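Local coordinates for protein cadherin-5 (Gallus gallus, PDB 3PPE) that mediates calcium-dependent, homophilic adhesion between endothelial cells and helps couple actin fibres to their junctions, represented here by its first two extracellular cadherin domains, at residues N5-R10 / G53-F58; G22-S27 / A33-E38. One frame throughout, in Å; residues are numbered along the deposited sequence.

Overall arrangement
Both contacts lie in the first cadherin domain. From the N terminus, strand 6-10 comes first, and contact 1 (5-10 with 53-58) brings it against strand 54-57, closing a loop of 42 residues between the two segments. Contact 2 nests inside that loop: the end of strand 19-23 and the residues after it meet strand 33-39 across a link of five residues. Each contact joins one sheet, 6-10/82-95/68-77/33-39, to the other, 19-23/54-57/46-49. The two centres are 11 Å apart, and the backbone links them directly, with Gly-53 O 2.7 Å from Leu-24 N and Ile-55 N 2.9 Å from Gly-22 O, both probable hydrogen bonds. Both contacts also touch the second subunit.

Contact 1 (N5-R10 / G53-F58); sequences NRMHIR and GDIYAF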
loop_
_atom_site.group_PDB
_atom_site.type_symbol
_atom_site.label_atom_id
_atom_site.label_comp_id
_atom_site.label_asym_id
_atom_site.label_seq_id
_atom_site.Cartn_x
_atom_site.Cartn_y
_atom_site.Cartn_z
ATOM N N ASN A 5 -4.883 -5.337 12.790
ATOM C CA ASN A 5 -5.530 -6.235 11.802
ATOM C C ASN A 5 -6.405 -5.495 10.794
ATOM O O ASN A 5 -7.611 -5.668 10.751
ATOM C CB ASN A 5 -6.302 -7.382 12.474
ATOM C CG ASN A 5 -7.428 -6.890 13.360
ATOM O OD1 ASN A 5 -7.332 -5.821 14.002
ATOM N ND2 ASN A 5 -8.514 -7.673 13.419
ATOM N N ARG A 6 -5.752 -4.664 10.000
ATOM C CA ARG A 6 -6.376 -3.753 9.079
ATOM C C ARG A 6 -5.493 -3.638 7.833
ATOM O O ARG A 6 -4.265 -3.689 7.926
ATOM C CB ARG A 6 -6.443 -2.351 9.684
ATOM C CG ARG A 6 -7.368 -2.171 10.864
ATOM C CD ARG A 6 -8.838 -2.055 10.424
ATOM N NE ARG A 6 -9.745 -1.913 11.561
ATOM C CZ ARG A 6 -10.173 -2.916 12.339
ATOM N NH1 ARG A 6 -9.770 -4.173 12.124
ATOM N NH2 ARG A 6 -11.019 -2.651 13.347
ATOM N N MET A 7 -6.144 -3.456 6.689
ATOM C CA MET A 7 -5.469 -3.047 5.463
ATOM C C MET A 7 -6.220 -1.812 4.986
ATOM O O MET A 7 -7.378 -1.612 5.341
ATOM C CB MET A 7 -5.537 -4.150 4.395
ATOM C CG MET A 7 -4.872 -5.468 4.816
ATOM S SD MET A 7 -4.774 -6.619 3.468
ATOM C CE MET A 7 -4.090 -8.031 4.334
ATOM N N HIS A 8 -5.553 -0.980 4.188
ATOM C CA HIS A 8 -6.137 0.275 3.704
ATOM C C HIS A 8 -5.839 0.363 2.250
ATOM O O HIS A 8 -4.731 0.092 1.810
ATOM C CB HIS A 8 -5.548 1.515 4.427
ATOM C CG HIS A 8 -5.679 1.440 5.903
ATOM N ND1 HIS A 8 -4.774 0.747 6.688
ATOM C CD2 HIS A 8 -6.648 1.885 6.739
ATOM C CE1 HIS A 8 -5.171 0.784 7.950
ATOM N NE2 HIS A 8 -6.306 1.467 8.007
ATOM N N ILE A 9 -6.867 0.733 1.518
ATOM C CA ILE A 9 -6.751 1.000 0.087
ATOM C C ILE A 9 -7.575 2.245 -0.263
ATOM O O ILE A 9 -8.698 2.412 0.180
ATOM C CB ILE A 9 -7.158 -0.217 -0.791
ATOM C CG1 ILE A 9 -7.131 0.161 -2.282
ATOM C CG2 ILE A 9 -8.515 -0.819 -0.347
ATOM C CD1 ILE A 9 -7.164 -1.010 -3.255
ATOM N N ARG A 10 -6.965 3.133 -1.037
ATOM C CA ARG A 10 -7.586 4.374 -1.464
ATOM C C ARG A 10 -8.753 4.125 -2.403
ATOM O O ARG A 10 -8.684 3.252 -3.264
ATOM C CB ARG A 10 -6.503 5.233 -2.139
ATOM C CG ARG A 10 -6.757 6.737 -2.067
ATOM C CD ARG A 10 -5.591 7.563 -2.644
ATOM N NE ARG A 10 -5.499 7.516 -4.112
ATOM C CZ ARG A 10 -4.545 6.905 -4.826
ATOM N NH1 ARG A 10 -3.550 6.236 -4.230
ATOM N NH2 ARG A 10 -4.591 6.955 -6.162
ATOM N N GLY A 53 1.099 -13.675 0.394
ATOM C CA GLY A 53 -0.011 -13.223 1.213
ATOM C C GLY A 53 -0.550 -11.878 0.770
ATOM O O GLY A 53 -1.392 -11.284 1.443
ATOM N N ASP A 54 -0.063 -11.398 -0.369
ATOM C CA ASP A 54 -0.499 -10.096 -0.913
ATOM C C ASP A 54 -1.925 -10.174 -1.438
ATOM O O ASP A 54 -2.304 -11.159 -2.088
ATOM C CB ASP A 54 0.421 -9.606 -2.039
ATOM C CG ASP A 54 1.789 -9.194 -1.547
ATOM O OD1 ASP A 54 2.693 -9.999 -1.749
ATOM O OD2 ASP A 54 1.986 -8.102 -0.948
ATOM N N ILE A 55 -2.703 -9.151 -1.110
ATOM C CA ILE A 55 -4.091 -9.032 -1.523
ATOM C C ILE A 55 -4.150 -7.855 -2.455
ATOM O O ILE A 55 -3.515 -6.819 -2.205
ATOM C CB ILE A 55 -5.043 -8.824 -0.312
ATOM C CG1 ILE A 55 -4.986 -10.062 0.592
ATOM C CG2 ILE A 55 -6.501 -8.533 -0.788
ATOM C CD1 ILE A 55 -5.961 -10.000 1.763
ATOM N N TYR A 56 -4.839 -8.060 -3.567
ATOM C CA TYR A 56 -5.063 -7.027 -4.567
ATOM C C TYR A 56 -6.543 -6.809 -4.756
ATOM O O TYR A 56 -7.327 -7.731 -4.528
ATOM C CB TYR A 56 -4.429 -7.439 -5.900
ATOM C CG TYR A 56 -2.949 -7.163 -5.971
ATOM C CD1 TYR A 56 -2.037 -8.021 -5.383
ATOM C CD2 TYR A 56 -2.462 -6.065 -6.664
ATOM C CE1 TYR A 56 -0.673 -7.771 -5.447
ATOM C CE2 TYR A 56 -1.102 -5.813 -6.743
ATOM C CZ TYR A 56 -0.221 -6.651 -6.125
ATOM O OH TYR A 56 1.137 -6.394 -6.223
ATOM N N ALA A 57 -6.907 -5.598 -5.172
ATOM C CA ALA A 57 -8.279 -5.250 -5.524
ATOM C C ALA A 57 -8.430 -5.242 -7.042
ATOM O O ALA A 57 -7.588 -4.687 -7.754
ATOM C CB ALA A 57 -8.640 -3.823 -4.965
ATOM N N PHE A 58 -9.546 -5.799 -7.512
ATOM C CA PHE A 58 -9.786 -6.015 -8.950
ATOM C C PHE A 58 -10.933 -5.165 -9.507
ATOM O O PHE A 58 -11.363 -5.352 -10.643
ATOM C CB PHE A 58 -9.980 -7.510 -9.250
ATOM C CG PHE A 58 -8.694 -8.272 -9.222
ATOM C CD1 PHE A 58 -8.079 -8.573 -8.012
ATOM C CD2 PHE A 58 -8.059 -8.645 -10.399
ATOM C CE1 PHE A 58 -6.862 -9.246 -7.980
ATOM C CE2 PHE A 58 -6.846 -9.330 -10.360
ATOM C CZ PHE A 58 -6.251 -9.628 -9.151
#
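Met-7 lies opposite Ile-55 and Ile-9 opposite Ala-57, with CA to CA separations of 9.3 Å and 8.5 Å. The two strands run in the same general direction, but this spacing is too wide for backbone pairing and is that of two sheets laid face to face. The contact is therefore made by side chains, and all four contributing residues are buried. Met-7 carries CG beside its backbone N (chi1 -61°), and the chain is extended from there, which sends the thioether straight across the gap. Its methyl CE ends 3.7 Å from CD1 of Ile-55, and the sulfur SD is 4.0 Å from that same CD1. The two side chains cross at about a right angle, so the end of the isoleucine meets the last two atoms of the methionine. Further along, Ile-9 reaches over with CG1 anti to its backbone N (chi1 175°) and sets CD1 3.6 Å from CB of Ala-57; Ile-9 is modelled in two conformers, so this approach, taken from one of them, is less certain. Val-21, on the strand beside 54-57, touches both Met-7 and Ile-9, while Phe-46 packs against Ile-55 and Ala-57. On the edge of its own sheet, strand 6-10 hydrogen-bonds through Met-7 and Ile-9 to strand 82-95. Arg-6 folds back instead: NH1 donates a 3.0 Å hydrogen bond to Asn-5 O from above the carbonyl plane, although the oxygen lies close to the guanidinium plane. Trp-4 of the second subunit packs on Met-7, which brings the swapped dimer interface up to this hydrophobic layer. Apolar residues from two facing sheets, one of them edged by the N-terminal strand in parallel pairing, form the core of the Greek-key beta sandwich of an extracellular cadherin domain.

Contact 2 (G22-S27 / A33-E38); sequences GKLTSS and AMYIIE
Leu-24 and Tyr-35 make the nearest backbone approach, 7.7 Å between CA atoms, where 22-27 leaves its strand and passes 33-38 in the opposite general sense at a slant. Tyr-35 dominates the gap. Its CG stands opposite the carbonyl carbon (chi1 -66°), which turns the ring to the other segment, and OH accepts a hydrogen bond from Ser-26 N at 3.0 Å. The N-H...O angle is 173°, almost straight, and the amide lies at the ring edge, near the ring plane, so the phenol is fixed at its polar end. Leu-24 slides past the ring in the opposite direction, placing CB 3.8 Å from Tyr-35 CD2. One of its methyls carries on to the next inward residue of the strand, with CD1 3.9 Å from CG2 of Ile-37. Leucine, tyrosine and isoleucine thus join the two sheets of the cadherin beta sandwich, and Phe-90 and Ala-73 pack on Leu-24 from the larger sheet. This flank also belongs to the strand-swapped dimer: Trp-4 of the second subunit packs on Leu-24 and its Trp-2 on Tyr-35, while Thr-25 and Ser-27 make backbone hydrogen bonds to that chain. The Ser-26 amide between them points instead to the tyrosine of its own chain. Ser-26 OG bonds to Glu-85 OE2 and Val-28 N. Outside the apolar cluster, Lys-23 curls its ammonium over the following residues: NZ donates hydrogen bonds to Leu-24 O (2.8 Å, tilted from the carbonyl plane) and to Thr-25 OG1 (3.0 Å). A third bond, from NZ to Asp-52 O, ties this lysine to the loop ahead of strand 54-57.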
loop_
_atom_site.group_PDB
_atom_site.type_symbol
_atom_site.label_atom_id
_atom_site.label_comp_id
_atom_site.label_asym_id
_atom_site.label_seq_id
_atom_site.Cartn_x
_atom_site.Cartn_y
_atom_site.Cartn_z
ATOM N N GLY A 22 -2.691 -4.869 0.489
ATOM C CA GLY A 22 -1.888 -5.097 1.684
ATOM C C GLY A 22 -1.373 -6.524 1.695
ATOM O O GLY A 22 -1.456 -7.222 0.674
ATOM N N LYS A 23 -0.854 -6.978 2.833
ATOM C CA LYS A 23 -0.241 -8.307 2.857
ATOM C C LYS A 23 -0.545 -9.057 4.121
ATOM O O LYS A 23 -0.408 -8.522 5.201
ATOM C CB LYS A 23 1.284 -8.208 2.608
ATOM C CG LYS A 23 1.989 -9.559 2.422
ATOM C CD LYS A 23 3.497 -9.422 2.626
ATOM C CE LYS A 23 4.189 -10.801 2.781
ATOM N NZ LYS A 23 3.713 -11.769 3.889
ATOM N N LEU A 24 -0.957 -10.310 3.976
ATOM C CA LEU A 24 -1.127 -11.197 5.115
ATOM C C LEU A 24 0.195 -11.819 5.501
ATOM O O LEU A 24 0.996 -12.115 4.628
ATOM C CB LEU A 24 -2.099 -12.330 4.747
ATOM C CG LEU A 24 -3.556 -11.926 4.450
ATOM C CD1 LEU A 24 -4.282 -13.175 3.904
ATOM C CD2 LEU A 24 -4.192 -11.417 5.746
ATOM N N THR A 25 0.408 -12.042 6.799
ATOM C CA THR A 25 1.573 -12.818 7.250
ATOM C C THR A 25 1.210 -13.795 8.368
ATOM O O THR A 25 0.760 -13.382 9.419
ATOM C CB THR A 25 2.741 -11.914 7.722
ATOM O OG1 THR A 25 3.085 -10.972 6.697
ATOM C CG2 THR A 25 3.996 -12.764 8.062
ATOM N N SER A 26 1.408 -15.088 8.118
ATOM C CA SER A 26 1.391 -16.123 9.162
ATOM C C SER A 26 2.809 -16.574 9.384
ATOM O O SER A 26 3.569 -16.665 8.436
ATOM C CB SER A 26 0.612 -17.349 8.706
ATOM O OG SER A 26 0.993 -18.499 9.462
ATOM N N SER A 27 3.161 -16.855 10.634
ATOM C CA SER A 27 4.506 -17.344 10.960
ATOM C C SER A 27 4.749 -18.799 10.589
ATOM O O SER A 27 5.906 -19.120 10.865
ATOM C CB SER A 27 4.784 -17.086 12.436
ATOM O OG SER A 27 4.059 -18.000 13.235
ATOM N N ALA A 33 2.085 -24.355 2.197
ATOM C CA ALA A 33 1.009 -23.484 2.730
ATOM C C ALA A 33 0.507 -22.456 1.707
ATOM O O ALA A 33 1.296 -21.951 0.880
ATOM C CB ALA A 33 1.492 -22.764 3.963
ATOM N N MET A 34 -0.799 -22.177 1.766
ATOM C CA MET A 34 -1.429 -21.156 0.956
ATOM C C MET A 34 -2.333 -20.275 1.820
ATOM O O MET A 34 -3.095 -20.788 2.636
ATOM C CB MET A 34 -2.320 -21.801 -0.098
ATOM C CG MET A 34 -1.605 -22.524 -1.234
ATOM S SD MET A 34 -2.923 -23.242 -2.226
ATOM C CE MET A 34 -4.065 -23.816 -0.912
ATOM N N TYR A 35 -2.282 -18.968 1.572
ATOM C CA TYR A 35 -3.186 -18.001 2.160
ATOM C C TYR A 35 -4.515 -18.051 1.422
ATOM O O TYR A 35 -4.553 -18.013 0.195
ATOM C CB TYR A 35 -2.585 -16.588 2.077
ATOM C CG TYR A 35 -1.350 -16.391 2.905
ATOM C CD1 TYR A 35 -0.083 -16.512 2.344
ATOM C CD2 TYR A 35 -1.436 -16.054 4.259
ATOM C CE1 TYR A 35 1.071 -16.310 3.113
ATOM C CE2 TYR A 35 -0.270 -15.852 5.041
ATOM C CZ TYR A 35 0.964 -15.995 4.471
ATOM O OH TYR A 35 2.106 -15.789 5.237
ATOM N N ILE A 36 -5.602 -18.188 2.186
ATOM C CA ILE A 36 -6.967 -18.280 1.654
ATOM C C ILE A 36 -7.781 -17.226 2.387
ATOM O O ILE A 36 -7.574 -17.000 3.591
ATOM C CB ILE A 36 -7.597 -19.673 1.909
ATOM C CG1 ILE A 36 -6.701 -20.798 1.357
ATOM C CG2 ILE A 36 -8.966 -19.790 1.259
ATOM C CD1 ILE A 36 -6.426 -20.709 -0.176
ATOM N N ILE A 37 -8.668 -16.540 1.671
ATOM C CA ILE A 37 -9.566 -15.567 2.313
ATOM C C ILE A 37 -11.036 -15.858 2.065
ATOM O O ILE A 37 -11.377 -16.488 1.080
ATOM C CB ILE A 37 -9.222 -14.078 1.902
ATOM C CG1 ILE A 37 -9.264 -13.909 0.368
ATOM C CG2 ILE A 37 -7.855 -13.701 2.427
ATOM C CD1 ILE A 37 -9.095 -12.392 -0.145
ATOM N N GLU A 38 -11.899 -15.373 2.976
ATOM C CA GLU A 38 -13.322 -15.448 2.845
ATOM C C GLU A 38 -13.836 -14.121 3.359
ATOM O O GLU A 38 -13.077 -13.358 3.931
ATOM C CB GLU A 38 -13.891 -16.578 3.719
ATOM C CG GLU A 38 -13.794 -16.294 5.192
ATOM C CD GLU A 38 -14.422 -17.379 6.090
ATOM O OE1 GLU A 38 -15.664 -17.464 6.181
ATOM O OE2 GLU A 38 -13.656 -18.110 6.739
#